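Local coordinates for protein catechol 2,3-dioxygenase (Pseudomonas sp. KL28, PDB 3HQ0) that probably catalyses the iron(II)-dependent extradiol cleavage of catechol by O2, opening the ring to (2Z,4E)-2-hydroxy-6-oxohexa-2,4-dienoate, at residues G212-C217 and S262-E267; Q13-N18 and G65-G70; H154-G159 and A204-P209. All coordinates share one frame; numbering follows the deposited sequence.

Contact 1. Residues G212-C217 and S262-E267; sequences GKLHHC and SGNRFE. With FE (Fe (III) ion), chain E.
The imidazole of H215 carries the guanidinium of R265 flat on one face, while the ring of Y158 stacks on the opposite one; ND1 of H216 lies in plane at its edge. Guanidinium and imidazole centres are 3.9 Å apart with planes at 22°, a close offset stack that suits two flat, polarisable groups. R265 NH1 overlies the rim of the ring and also donates to H215 O at 3.1 Å, reaching the oxygen from above its carbonyl plane. Arginine fits here because its long chain runs over the histidine face, CD making a CH-pi contact with it, while NE turns to a salt bridge with D242.

H216, the next residue, is turned to the metal: with CG lodged between backbone N and carbonyl carbon (chi1 72°), NE2 binds iron at 2.4 Å. E267 extends its chain to the same metal, OE1 binding at 2.2 Å, and its carboxylate plane stands perpendicular to the imidazole. Hydrogen bonds from T255 to OE2 and from S218 to OE1 should fix the rotation of that carboxylate.

The strands run parallel and are joined by E267 N to C217 O (2.8 Å) and, weakly, C217 N to R265 O (3.3 Å). Where they splay, a water bridges L214 O and R265 N. H215 and H216 both face L156 on the neighbouring strand 151-159, a classic beta bulge. With H154, H216 and E267 complete the two-histidine, one-carboxylate facial triad of extradiol dioxygenases, set inside a vicinal oxygen chelate fold.

Contact 2. Residues Q13-N18 and G65-G70; sequences QVRVLN and GIDFFG
Q13 and D67 meet with amide and carboxylate planes almost perpendicular, 78° apart, and Q13 NE2 donates a short, nearly straight bond of 2.6 Å to D67 OD2. The donor comes to the anti side of that oxygen, somewhat out of the carboxylate plane, while the acceptor lies in the amide plane. Glutamine reaches this far because its chain is extended, CG opposite the backbone nitrogen (chi1 175°); its OE1 is taken by R42. On the way, CB of Q13 sits over the face of the F68 ring, 3.8 Å from the centroid, as a CH-pi contact.

Backbone bonds bind the same residues: Q13 N to F68 O at 3.0 Å and D67 N to Q13 O at 2.7 Å. D67 and F68 thus both face Q13, a classic beta bulge at which strand 65-73 turns a corner beside the antiparallel strand 9-16, within the N-terminal vicinal oxygen chelate domain.

R15, on the same sheet face as Q13, reaches the other carboxylate oxygen. Its guanidinium is inclined 35° to the carboxylate, and NH1 makes a salt bridge to OD1 of D67 at 3.0 Å, the oxygen lying in the guanidinium plane. R59 forms a second salt bridge, to OD2, which probably keeps the aspartate ionised. The flat of the R15 guanidinium rests over G65, whose lack of a side chain leaves room, while NE donates to T63 O.

Contact 3. Residues H154-G159 and A204-P209; sequences HCLLYG and AFVEYP. With FE (Fe (III) ion), chain E.
Y158 leans between V206 and Y208, starting with CB, which lies 3.7 Å from CB of Y208. Beyond CG the ring divides its contacts. CD2 presses on the Y208 ring, 3.5 Å from its CG, with P209 CD on that ring's opposite face; the two tyrosine planes are 49° apart, an oblique pairing. On the other branch, CE1 meets CB of V206 at 3.5 Å, and CG1 of V206 spreads over the face towards CZ. The hydroxyl at the tip is hydrogen-bonded to D294 O, so tyrosine joins an apolar flank to a polar end.

The parallel strands are the first and fourth of a beta-alpha-beta-beta-beta module, the repeating unit of the vicinal oxygen chelate fold. Between them L157 O accepts from V206 N at 2.9 Å, and V206 O from G159 N at 3.2 Å.

Beside Y158 on the same sheet face, L156 CD2 touches V206 CG2 at 3.6 Å, and small A204 lets L156 close in, CB against CG. On the opposite face CD2 of L157 lies over the F205 ring, which packs against helix 162-171. Further back, H154, CG between N and carbonyl carbon (chi1 65°), turns NE2 to iron at 2.2 Å.

In the fold
From the N terminus, contact 2 comes first, returning strand 65-73 to strand 9-16 after a helix and three strands, in the N-terminal half. Contact 3 then closes the chain between 159 and 204, and contact 1 the chain between 217 and 262. The three loops follow in series; none nests or crosses. Contacts 1 and 3 belong to one mixed sheet, where strands 213-220 and 151-159 are neighbours, bonded through H216 O to L156 N, and together they bring all three protein ligands to the iron. Contact 2 ties on the other half: S262 reaches L17, while F69 packs against C155.

Contact 1. Residues G212-C217 and S262-E267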
ATOM      1  N   GLY A 212      -9.250 -24.054 -28.585  1.00 23.56           N
ATOM      2  CA  GLY A 212      -9.317 -24.479 -27.198  1.00 20.65           C
ATOM      3  C   GLY A 212      -8.152 -24.173 -26.270  1.00 21.37           C
ATOM      4  O   GLY A 212      -8.122 -24.684 -25.151  1.00 21.67           O
ATOM      5  N   LYS A 213      -7.207 -23.346 -26.716  1.00 21.13           N
ATOM      6  CA  LYS A 213      -6.035 -22.989 -25.909  1.00 21.98           C
ATOM      7  C   LYS A 213      -6.368 -22.122 -24.695  1.00 20.43           C
ATOM      8  O   LYS A 213      -7.176 -21.193 -24.779  1.00 19.26           O
ATOM      9  CB  LYS A 213      -5.005 -22.244 -26.766  1.00 23.70           C
ATOM     10  CG  LYS A 213      -4.211 -23.108 -27.729  1.00 30.41           C
ATOM     11  CD  LYS A 213      -2.966 -23.708 -27.074  1.00 34.85           C
ATOM     12  CE  LYS A 213      -3.308 -24.734 -26.003  1.00 37.92           C
ATOM     13  NZ  LYS A 213      -4.150 -25.850 -26.527  1.00 37.60           N
ATOM     14  N   LEU A 214      -5.730 -22.432 -23.570  1.00 18.75           N
ATOM     15  CA  LEU A 214      -5.926 -21.677 -22.336  1.00 18.16           C
ATOM     16  C   LEU A 214      -4.662 -20.875 -22.045  1.00 19.79           C
ATOM     17  O   LEU A 214      -3.591 -21.453 -21.811  1.00 21.05           O
ATOM     18  CB  LEU A 214      -6.216 -22.634 -21.171  1.00 18.71           C
ATOM     19  CG  LEU A 214      -6.405 -22.153 -19.712  1.00 20.47           C
ATOM     20  CD1 LEU A 214      -5.114 -22.367 -18.942  1.00 19.57           C
ATOM     21  CD2 LEU A 214      -6.862 -20.703 -19.654  1.00 17.18           C
ATOM     22  N   HIS A 215      -4.763 -19.548 -22.094  1.00 17.51           N
ATOM     23  CA  HIS A 215      -3.600 -18.728 -21.786  1.00 16.11           C
ATOM     24  C   HIS A 215      -3.497 -18.725 -20.264  1.00 16.86           C
ATOM     25  O   HIS A 215      -2.480 -19.131 -19.706  1.00 16.82           O
ATOM     26  CB  HIS A 215      -3.763 -17.300 -22.298  1.00 16.69           C
ATOM     27  CG  HIS A 215      -2.554 -16.444 -22.080  1.00 17.89           C
ATOM     28  ND1 HIS A 215      -1.407 -16.571 -22.832  1.00 20.98           N
ATOM     29  CD2 HIS A 215      -2.306 -15.463 -21.181  1.00 18.47           C
ATOM     30  CE1 HIS A 215      -0.503 -15.705 -22.408  1.00 18.98           C
ATOM     31  NE2 HIS A 215      -1.025 -15.019 -21.406  1.00 21.60           N
ATOM     32  N   HIS A 216      -4.553 -18.265 -19.595  1.00 14.72           N
ATOM     33  CA  HIS A 216      -4.556 -18.255 -18.136  1.00 15.55           C
ATOM     34  C   HIS A 216      -5.910 -18.024 -17.500  1.00 14.52           C
ATOM     35  O   HIS A 216      -6.825 -17.472 -18.116  1.00 14.71           O
ATOM     36  CB  HIS A 216      -3.601 -17.177 -17.582  1.00 13.45           C
ATOM     37  CG  HIS A 216      -4.088 -15.772 -17.764  1.00 13.79           C
ATOM     38  ND1 HIS A 216      -3.842 -15.036 -18.905  1.00 13.82           N
ATOM     39  CD2 HIS A 216      -4.826 -14.973 -16.956  1.00 15.08           C
ATOM     40  CE1 HIS A 216      -4.406 -13.847 -18.792  1.00 13.56           C
ATOM     41  NE2 HIS A 216      -5.011 -13.783 -17.620  1.00 15.28           N
ATOM     42  N   CYS A 217      -6.016 -18.462 -16.252  1.00 14.43           N
ATOM     43  CA  CYS A 217      -7.200 -18.232 -15.434  1.00 15.84           C
ATOM     44  C   CYS A 217      -6.702 -17.153 -14.480  1.00 15.71           C
ATOM     45  O   CYS A 217      -5.521 -17.158 -14.117  1.00 16.46           O
ATOM     46  CB  CYS A 217      -7.585 -19.485 -14.660  1.00 17.73           C
ATOM     47  SG  CYS A 217      -8.571 -20.617 -15.639  1.00 17.60           S
ATOM     48  N   SER A 262       1.703 -28.324 -13.413  1.00 23.82           N
ATOM     49  CA  SER A 262       1.347 -29.014 -14.653  1.00 23.51           C
ATOM     50  C   SER A 262       1.574 -28.108 -15.853  1.00 24.21           C
ATOM     51  O   SER A 262       1.498 -28.546 -17.008  1.00 23.00           O
ATOM     52  CB  SER A 262      -0.122 -29.443 -14.623  1.00 25.59           C
ATOM     53  OG  SER A 262      -0.381 -30.353 -13.569  1.00 28.56           O
ATOM     54  N   GLY A 263       1.846 -26.836 -15.584  1.00 22.90           N
ATOM     55  CA  GLY A 263       2.072 -25.904 -16.668  1.00 21.72           C
ATOM     56  C   GLY A 263       0.861 -25.062 -17.026  1.00 21.36           C
ATOM     57  O   GLY A 263       0.796 -24.503 -18.117  1.00 22.04           O
ATOM     58  N   ASN A 264      -0.115 -24.991 -16.128  1.00 21.18           N
ATOM     59  CA  ASN A 264      -1.291 -24.170 -16.374  1.00 21.75           C
ATOM     60  C   ASN A 264      -0.933 -22.779 -15.849  1.00 20.75           C
ATOM     61  O   ASN A 264      -0.583 -22.632 -14.683  1.00 19.27           O
ATOM     62  CB  ASN A 264      -2.501 -24.701 -15.602  1.00 21.20           C
ATOM     63  CG  ASN A 264      -2.975 -26.047 -16.110  1.00 22.46           C
ATOM     64  OD1 ASN A 264      -3.115 -27.001 -15.341  1.00 20.90           O
ATOM     65  ND2 ASN A 264      -3.238 -26.127 -17.404  1.00 21.57           N
ATOM     66  N   ARG A 265      -0.997 -21.770 -16.708  1.00 19.66           N
ATOM     67  CA  ARG A 265      -0.676 -20.413 -16.276  1.00 18.63           C
ATOM     68  C   ARG A 265      -1.881 -19.771 -15.580  1.00 17.46           C
ATOM     69  O   ARG A 265      -3.017 -19.894 -16.035  1.00 17.09           O
ATOM     70  CB  ARG A 265      -0.264 -19.545 -17.468  1.00 17.68           C
ATOM     71  CG  ARG A 265       0.058 -18.112 -17.079  1.00 17.64           C
ATOM     72  CD  ARG A 265       0.117 -17.164 -18.267  1.00 15.35           C
ATOM     73  NE  ARG A 265       1.319 -17.301 -19.089  1.00 16.76           N
ATOM     74  CZ  ARG A 265       1.343 -17.824 -20.313  1.00 19.90           C
ATOM     75  NH1 ARG A 265       0.227 -18.276 -20.870  1.00 16.64           N
ATOM     76  NH2 ARG A 265       2.484 -17.874 -20.994  1.00 18.40           N
ATOM     77  N   PHE A 266      -1.631 -19.110 -14.459  1.00 15.92           N
ATOM     78  CA  PHE A 266      -2.695 -18.426 -13.746  1.00 14.87           C
ATOM     79  C   PHE A 266      -2.199 -17.018 -13.447  1.00 14.06           C
ATOM     80  O   PHE A 266      -1.001 -16.748 -13.552  1.00 14.25           O
ATOM     81  CB  PHE A 266      -3.039 -19.161 -12.447  1.00 13.31           C
ATOM     82  CG  PHE A 266      -1.902 -19.217 -11.467  1.00 16.85           C
ATOM     83  CD1 PHE A 266      -1.807 -18.289 -10.437  1.00 17.10           C
ATOM     84  CD2 PHE A 266      -0.922 -20.197 -11.580  1.00 14.58           C
ATOM     85  CE1 PHE A 266      -0.743 -18.341  -9.527  1.00 17.14           C
ATOM     86  CE2 PHE A 266       0.136 -20.256 -10.682  1.00 17.56           C
ATOM     87  CZ  PHE A 266       0.224 -19.327  -9.654  1.00 17.67           C
ATOM     88  N   GLU A 267      -3.115 -16.121 -13.098  1.00 13.16           N
ATOM     89  CA  GLU A 267      -2.739 -14.743 -12.784  1.00 13.33           C
ATOM     90  C   GLU A 267      -3.261 -14.312 -11.419  1.00 13.07           C
ATOM     91  O   GLU A 267      -4.360 -14.689 -11.023  1.00 12.78           O
ATOM     92  CB  GLU A 267      -3.283 -13.777 -13.845  1.00 16.07           C
ATOM     93  CG  GLU A 267      -3.330 -12.308 -13.392  1.00 15.04           C
ATOM     94  CD  GLU A 267      -3.950 -11.382 -14.430  1.00 15.81           C
ATOM     95  OE1 GLU A 267      -4.995 -11.737 -14.991  1.00 17.38           O
ATOM     96  OE2 GLU A 267      -3.400 -10.294 -14.677  1.00 15.84           O
TER
HETATM   97 FE    FE E 310      -5.945 -11.642 -16.964  1.00 23.09          FE
HETATM   98  O   HOH W   1      -1.738 -22.025 -19.623  1.00 20.52           O

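Contact 2. Residues Q13-N18 and G65-G70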
ATOM      1  N   GLN A  13     -12.645 -25.607 -15.097  1.00 22.54           N
ATOM      2  CA  GLN A  13     -12.115 -26.933 -14.829  1.00 22.08           C
ATOM      3  C   GLN A  13     -10.857 -27.050 -15.653  1.00 21.69           C
ATOM      4  O   GLN A  13     -10.895 -27.007 -16.885  1.00 21.04           O
ATOM      5  CB  GLN A  13     -13.098 -28.031 -15.223  1.00 23.46           C
ATOM      6  CG  GLN A  13     -12.487 -29.409 -15.049  1.00 23.60           C
ATOM      7  CD  GLN A  13     -13.500 -30.520 -15.137  1.00 22.32           C
ATOM      8  OE1 GLN A  13     -14.388 -30.626 -14.298  1.00 19.36           O
ATOM      9  NE2 GLN A  13     -13.368 -31.362 -16.160  1.00 21.95           N
ATOM     10  N   VAL A  14      -9.741 -27.196 -14.950  1.00 20.67           N
ATOM     11  CA  VAL A  14      -8.434 -27.278 -15.565  1.00 20.59           C
ATOM     12  C   VAL A  14      -7.842 -28.664 -15.378  1.00 19.57           C
ATOM     13  O   VAL A  14      -8.125 -29.336 -14.393  1.00 18.57           O
ATOM     14  CB  VAL A  14      -7.496 -26.219 -14.937  1.00 21.22           C
ATOM     15  CG1 VAL A  14      -6.086 -26.368 -15.474  1.00 22.90           C
ATOM     16  CG2 VAL A  14      -8.047 -24.818 -15.227  1.00 21.78           C
ATOM     17  N   ARG A  15      -7.018 -29.069 -16.335  1.00 20.18           N
ATOM     18  CA  ARG A  15      -6.367 -30.374 -16.315  1.00 22.90           C
ATOM     19  C   ARG A  15      -4.960 -30.286 -15.748  1.00 23.36           C
ATOM     20  O   ARG A  15      -4.159 -29.466 -16.192  1.00 20.88           O
ATOM     21  CB  ARG A  15      -6.260 -30.941 -17.729  1.00 21.27           C
ATOM     22  CG  ARG A  15      -7.566 -31.086 -18.479  1.00 21.12           C
ATOM     23  CD  ARG A  15      -7.336 -31.895 -19.741  1.00 20.80           C
ATOM     24  NE  ARG A  15      -6.515 -31.186 -20.717  1.00 21.35           N
ATOM     25  CZ  ARG A  15      -6.978 -30.240 -21.525  1.00 21.23           C
ATOM     26  NH1 ARG A  15      -8.254 -29.897 -21.469  1.00 23.01           N
ATOM     27  NH2 ARG A  15      -6.170 -29.642 -22.389  1.00 24.36           N
ATOM     28  N   VAL A  16      -4.659 -31.151 -14.784  1.00 25.20           N
ATOM     29  CA  VAL A  16      -3.331 -31.192 -14.179  1.00 28.05           C
ATOM     30  C   VAL A  16      -2.703 -32.574 -14.405  1.00 28.60           C
ATOM     31  O   VAL A  16      -3.377 -33.591 -14.268  1.00 29.34           O
ATOM     32  CB  VAL A  16      -3.414 -30.891 -12.674  1.00 27.18           C
ATOM     33  CG1 VAL A  16      -3.802 -29.441 -12.474  1.00 28.80           C
ATOM     34  CG2 VAL A  16      -4.443 -31.793 -12.019  1.00 26.80           C
ATOM     35  N   LEU A  17      -1.421 -32.603 -14.762  1.00 31.26           N
ATOM     36  CA  LEU A  17      -0.712 -33.858 -15.028  1.00 32.86           C
ATOM     37  C   LEU A  17      -0.600 -34.788 -13.832  1.00 34.41           C
ATOM     38  O   LEU A  17      -0.514 -36.005 -13.997  1.00 34.85           O
ATOM     39  CB  LEU A  17       0.695 -33.583 -15.566  1.00 33.58           C
ATOM     40  CG  LEU A  17       0.824 -33.040 -16.990  1.00 34.47           C
ATOM     41  CD1 LEU A  17       0.048 -33.934 -17.940  1.00 35.49           C
ATOM     42  CD2 LEU A  17       0.298 -31.626 -17.060  1.00 36.02           C
ATOM     43  N   ASN A  18      -0.585 -34.215 -12.632  1.00 35.13           N
ATOM     44  CA  ASN A  18      -0.492 -35.002 -11.409  1.00 35.33           C
ATOM     45  C   ASN A  18      -1.478 -34.444 -10.398  1.00 35.98           C
ATOM     46  O   ASN A  18      -1.262 -33.378  -9.824  1.00 36.87           O
ATOM     47  CB  ASN A  18       0.930 -34.950 -10.848  1.00 35.97           C
ATOM     48  CG  ASN A  18       1.065 -35.704  -9.545  1.00 35.56           C
ATOM     49  OD1 ASN A  18       0.589 -35.260  -8.505  1.00 35.86           O
ATOM     50  ND2 ASN A  18       1.706 -36.864  -9.599  1.00 38.07           N
ATOM     51  N   GLY A  65      -4.310 -27.912 -19.557  1.00 22.61           N
ATOM     52  CA  GLY A  65      -5.197 -27.035 -20.294  1.00 20.71           C
ATOM     53  C   GLY A  65      -6.551 -26.948 -19.629  1.00 19.57           C
ATOM     54  O   GLY A  65      -6.767 -27.527 -18.572  1.00 19.17           O
ATOM     55  N   ILE A  66      -7.484 -26.259 -20.271  1.00 19.69           N
ATOM     56  CA  ILE A  66      -8.812 -26.081 -19.702  1.00 19.54           C
ATOM     57  C   ILE A  66      -9.867 -26.969 -20.351  1.00 18.54           C
ATOM     58  O   ILE A  66      -9.911 -27.107 -21.570  1.00 20.12           O
ATOM     59  CB  ILE A  66      -9.232 -24.605 -19.831  1.00 18.33           C
ATOM     60  CG1 ILE A  66     -10.536 -24.346 -19.086  1.00 17.90           C
ATOM     61  CG2 ILE A  66      -9.360 -24.237 -21.291  1.00 19.46           C
ATOM     62  CD1 ILE A  66     -10.927 -22.866 -19.078  1.00 16.03           C
ATOM     63  N   ASP A  67     -10.707 -27.575 -19.522  1.00 20.09           N
ATOM     64  CA  ASP A  67     -11.779 -28.432 -20.008  1.00 19.99           C
ATOM     65  C   ASP A  67     -12.960 -27.566 -20.396  1.00 18.55           C
ATOM     66  O   ASP A  67     -13.521 -27.717 -21.478  1.00 20.08           O
ATOM     67  CB  ASP A  67     -12.216 -29.431 -18.934  1.00 19.07           C
ATOM     68  CG  ASP A  67     -11.221 -30.550 -18.742  1.00 21.10           C
ATOM     69  OD1 ASP A  67     -10.483 -30.861 -19.708  1.00 22.41           O
ATOM     70  OD2 ASP A  67     -11.196 -31.132 -17.631  1.00 20.38           O
ATOM     71  N   PHE A  68     -13.339 -26.662 -19.500  1.00 17.49           N
ATOM     72  CA  PHE A  68     -14.452 -25.752 -19.747  1.00 17.28           C
ATOM     73  C   PHE A  68     -14.473 -24.589 -18.754  1.00 15.79           C
ATOM     74  O   PHE A  68     -13.870 -24.657 -17.681  1.00 13.92           O
ATOM     75  CB  PHE A  68     -15.784 -26.515 -19.715  1.00 15.82           C
ATOM     76  CG  PHE A  68     -16.057 -27.241 -18.422  1.00 17.45           C
ATOM     77  CD1 PHE A  68     -16.534 -26.558 -17.306  1.00 16.54           C
ATOM     78  CD2 PHE A  68     -15.865 -28.618 -18.331  1.00 17.25           C
ATOM     79  CE1 PHE A  68     -16.820 -27.233 -16.121  1.00 17.88           C
ATOM     80  CE2 PHE A  68     -16.148 -29.305 -17.147  1.00 17.80           C
ATOM     81  CZ  PHE A  68     -16.626 -28.615 -16.044  1.00 18.36           C
ATOM     82  N   PHE A  69     -15.170 -23.520 -19.132  1.00 15.20           N
ATOM     83  CA  PHE A  69     -15.284 -22.326 -18.306  1.00 12.74           C
ATOM     84  C   PHE A  69     -16.765 -21.974 -18.230  1.00 14.36           C
ATOM     85  O   PHE A  69     -17.420 -21.786 -19.262  1.00 11.50           O
ATOM     86  CB  PHE A  69     -14.489 -21.190 -18.959  1.00 12.95           C
ATOM     87  CG  PHE A  69     -14.249 -20.007 -18.058  1.00 14.81           C
ATOM     88  CD1 PHE A  69     -14.974 -18.829 -18.220  1.00 14.16           C
ATOM     89  CD2 PHE A  69     -13.296 -20.073 -17.049  1.00 15.03           C
ATOM     90  CE1 PHE A  69     -14.753 -17.735 -17.384  1.00 14.00           C
ATOM     91  CE2 PHE A  69     -13.067 -18.983 -16.207  1.00 15.59           C
ATOM     92  CZ  PHE A  69     -13.796 -17.816 -16.375  1.00 14.01           C
ATOM     93  N   GLY A  70     -17.291 -21.888 -17.013  1.00 13.09           N
ATOM     94  CA  GLY A  70     -18.699 -21.589 -16.847  1.00 12.67           C
ATOM     95  C   GLY A  70     -19.030 -20.312 -16.103  1.00 14.24           C
ATOM     96  O   GLY A  70     -18.267 -19.845 -15.256  1.00 14.02           O
TER

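Contact 3. Residues H154-G159 and A204-P209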
ATOM      1  N   HIS A 154     -11.426 -13.992 -14.043  1.00 14.39           N
ATOM      2  CA  HIS A 154     -11.703 -14.217 -15.461  1.00 13.85           C
ATOM      3  C   HIS A 154     -10.668 -15.186 -15.982  1.00 12.14           C
ATOM      4  O   HIS A 154      -9.922 -15.792 -15.214  1.00 14.30           O
ATOM      5  CB  HIS A 154     -11.586 -12.905 -16.261  1.00 12.79           C
ATOM      6  CG  HIS A 154     -10.196 -12.340 -16.293  1.00 11.41           C
ATOM      7  ND1 HIS A 154      -9.703 -11.514 -15.302  1.00  9.02           N
ATOM      8  CD2 HIS A 154      -9.160 -12.568 -17.135  1.00 11.56           C
ATOM      9  CE1 HIS A 154      -8.429 -11.262 -15.530  1.00  8.74           C
ATOM     10  NE2 HIS A 154      -8.073 -11.893 -16.634  1.00  9.66           N
ATOM     11  N   CYS A 155     -10.638 -15.341 -17.294  1.00 11.38           N
ATOM     12  CA  CYS A 155      -9.647 -16.179 -17.941  1.00 10.88           C
ATOM     13  C   CYS A 155      -9.407 -15.532 -19.301  1.00 11.61           C
ATOM     14  O   CYS A 155     -10.165 -14.652 -19.723  1.00 11.17           O
ATOM     15  CB  CYS A 155     -10.142 -17.630 -18.092  1.00 12.74           C
ATOM     16  SG  CYS A 155     -11.393 -17.915 -19.351  1.00 17.65           S
ATOM     17  N   LEU A 156      -8.325 -15.915 -19.966  1.00 14.77           N
ATOM     18  CA  LEU A 156      -8.037 -15.365 -21.279  1.00 16.27           C
ATOM     19  C   LEU A 156      -7.772 -16.564 -22.162  1.00 17.81           C
ATOM     20  O   LEU A 156      -6.826 -17.315 -21.928  1.00 17.61           O
ATOM     21  CB  LEU A 156      -6.818 -14.434 -21.232  1.00 19.06           C
ATOM     22  CG  LEU A 156      -6.504 -13.728 -22.561  1.00 17.54           C
ATOM     23  CD1 LEU A 156      -5.710 -12.459 -22.308  1.00 22.40           C
ATOM     24  CD2 LEU A 156      -5.742 -14.662 -23.468  1.00 21.18           C
ATOM     25  N   LEU A 157      -8.624 -16.755 -23.165  1.00 19.24           N
ATOM     26  CA  LEU A 157      -8.490 -17.901 -24.052  1.00 20.81           C
ATOM     27  C   LEU A 157      -7.898 -17.560 -25.412  1.00 21.32           C
ATOM     28  O   LEU A 157      -8.102 -16.461 -25.937  1.00 21.40           O
ATOM     29  CB  LEU A 157      -9.853 -18.577 -24.250  1.00 23.47           C
ATOM     30  CG  LEU A 157     -10.698 -18.943 -23.028  1.00 24.42           C
ATOM     31  CD1 LEU A 157      -9.859 -19.730 -22.012  1.00 24.20           C
ATOM     32  CD2 LEU A 157     -11.245 -17.672 -22.414  1.00 26.46           C
ATOM     33  N   TYR A 158      -7.171 -18.530 -25.965  1.00 21.80           N
ATOM     34  CA  TYR A 158      -6.517 -18.429 -27.270  1.00 22.04           C
ATOM     35  C   TYR A 158      -7.228 -19.356 -28.259  1.00 22.07           C
ATOM     36  O   TYR A 158      -7.360 -20.554 -28.012  1.00 22.75           O
ATOM     37  CB  TYR A 158      -5.055 -18.872 -27.157  1.00 21.30           C
ATOM     38  CG  TYR A 158      -4.046 -17.777 -26.861  1.00 20.98           C
ATOM     39  CD1 TYR A 158      -4.373 -16.676 -26.067  1.00 19.91           C
ATOM     40  CD2 TYR A 158      -2.738 -17.884 -27.327  1.00 20.83           C
ATOM     41  CE1 TYR A 158      -3.409 -15.708 -25.739  1.00 22.97           C
ATOM     42  CE2 TYR A 158      -1.770 -16.930 -27.004  1.00 22.64           C
ATOM     43  CZ  TYR A 158      -2.109 -15.850 -26.210  1.00 22.16           C
ATOM     44  OH  TYR A 158      -1.135 -14.936 -25.875  1.00 22.38           O
ATOM     45  N   GLY A 159      -7.678 -18.800 -29.377  1.00 22.34           N
ATOM     46  CA  GLY A 159      -8.363 -19.603 -30.371  1.00 22.56           C
ATOM     47  C   GLY A 159      -8.722 -18.773 -31.584  1.00 21.18           C
ATOM     48  O   GLY A 159      -8.633 -17.550 -31.534  1.00 23.58           O
ATOM     49  N   ALA A 204     -11.711 -12.935 -21.718  1.00 12.76           N
ATOM     50  CA  ALA A 204     -10.993 -12.314 -22.832  1.00 13.50           C
ATOM     51  C   ALA A 204     -10.539 -13.367 -23.846  1.00 13.07           C
ATOM     52  O   ALA A 204     -10.349 -14.531 -23.501  1.00 12.18           O
ATOM     53  CB  ALA A 204      -9.767 -11.530 -22.308  1.00 14.79           C
ATOM     54  N   PHE A 205     -10.375 -12.949 -25.099  1.00 12.82           N
ATOM     55  CA  PHE A 205      -9.938 -13.858 -26.153  1.00 14.32           C
ATOM     56  C   PHE A 205      -8.865 -13.221 -27.031  1.00 14.87           C
ATOM     57  O   PHE A 205      -8.922 -12.032 -27.334  1.00 13.78           O
ATOM     58  CB  PHE A 205     -11.107 -14.258 -27.063  1.00 13.67           C
ATOM     59  CG  PHE A 205     -12.200 -15.020 -26.375  1.00 11.43           C
ATOM     60  CD1 PHE A 205     -13.183 -14.355 -25.641  1.00 11.18           C
ATOM     61  CD2 PHE A 205     -12.263 -16.404 -26.481  1.00 13.09           C
ATOM     62  CE1 PHE A 205     -14.216 -15.060 -25.021  1.00 12.29           C
ATOM     63  CE2 PHE A 205     -13.292 -17.122 -25.864  1.00 13.78           C
ATOM     64  CZ  PHE A 205     -14.270 -16.446 -25.132  1.00 12.15           C
ATOM     65  N   VAL A 206      -7.889 -14.024 -27.440  1.00 16.34           N
ATOM     66  CA  VAL A 206      -6.830 -13.553 -28.320  1.00 17.52           C
ATOM     67  C   VAL A 206      -6.827 -14.468 -29.544  1.00 18.62           C
ATOM     68  O   VAL A 206      -6.855 -15.695 -29.403  1.00 19.23           O
ATOM     69  CB  VAL A 206      -5.447 -13.605 -27.627  1.00 16.95           C
ATOM     70  CG1 VAL A 206      -4.353 -13.250 -28.617  1.00 18.09           C
ATOM     71  CG2 VAL A 206      -5.420 -12.618 -26.455  1.00 20.51           C
ATOM     72  N   GLU A 207      -6.810 -13.875 -30.738  1.00 19.39           N
ATOM     73  CA  GLU A 207      -6.816 -14.655 -31.981  1.00 20.45           C
ATOM     74  C   GLU A 207      -5.580 -15.535 -32.042  1.00 19.57           C
ATOM     75  O   GLU A 207      -4.454 -15.044 -32.008  1.00 20.39           O
ATOM     76  CB  GLU A 207      -6.856 -13.725 -33.198  1.00 18.56           C
ATOM     77  CG  GLU A 207      -6.991 -14.437 -34.560  1.00 21.55           C
ATOM     78  CD  GLU A 207      -8.345 -15.128 -34.770  1.00 24.02           C
ATOM     79  OE1 GLU A 207      -9.394 -14.561 -34.378  1.00 22.71           O
ATOM     80  OE2 GLU A 207      -8.362 -16.237 -35.348  1.00 23.08           O
ATOM     81  N   TYR A 208      -5.803 -16.839 -32.133  1.00 20.62           N
ATOM     82  CA  TYR A 208      -4.727 -17.819 -32.176  1.00 21.17           C
ATOM     83  C   TYR A 208      -5.204 -18.997 -33.025  1.00 21.30           C
ATOM     84  O   TYR A 208      -6.346 -19.415 -32.910  1.00 20.03           O
ATOM     85  CB  TYR A 208      -4.422 -18.287 -30.756  1.00 20.53           C
ATOM     86  CG  TYR A 208      -3.116 -19.024 -30.602  1.00 19.04           C
ATOM     87  CD1 TYR A 208      -1.902 -18.377 -30.793  1.00 18.23           C
ATOM     88  CD2 TYR A 208      -3.095 -20.364 -30.237  1.00 17.26           C
ATOM     89  CE1 TYR A 208      -0.698 -19.048 -30.620  1.00 18.05           C
ATOM     90  CE2 TYR A 208      -1.900 -21.040 -30.068  1.00 20.32           C
ATOM     91  CZ  TYR A 208      -0.709 -20.379 -30.259  1.00 19.35           C
ATOM     92  OH  TYR A 208       0.475 -21.065 -30.100  1.00 24.24           O
ATOM     93  N   PRO A 209      -4.325 -19.553 -33.874  1.00 24.42           N
ATOM     94  CA  PRO A 209      -4.662 -20.684 -34.752  1.00 25.92           C
ATOM     95  C   PRO A 209      -5.208 -21.923 -34.049  1.00 26.43           C
ATOM     96  O   PRO A 209      -6.213 -22.484 -34.469  1.00 28.04           O
ATOM     97  CB  PRO A 209      -3.340 -20.975 -35.466  1.00 26.34           C
ATOM     98  CG  PRO A 209      -2.644 -19.647 -35.459  1.00 26.74           C
ATOM     99  CD  PRO A 209      -2.922 -19.149 -34.068  1.00 25.91           C
TER
HETATM  100 FE    FE E 310      -5.945 -11.642 -16.964  1.00 23.09          FE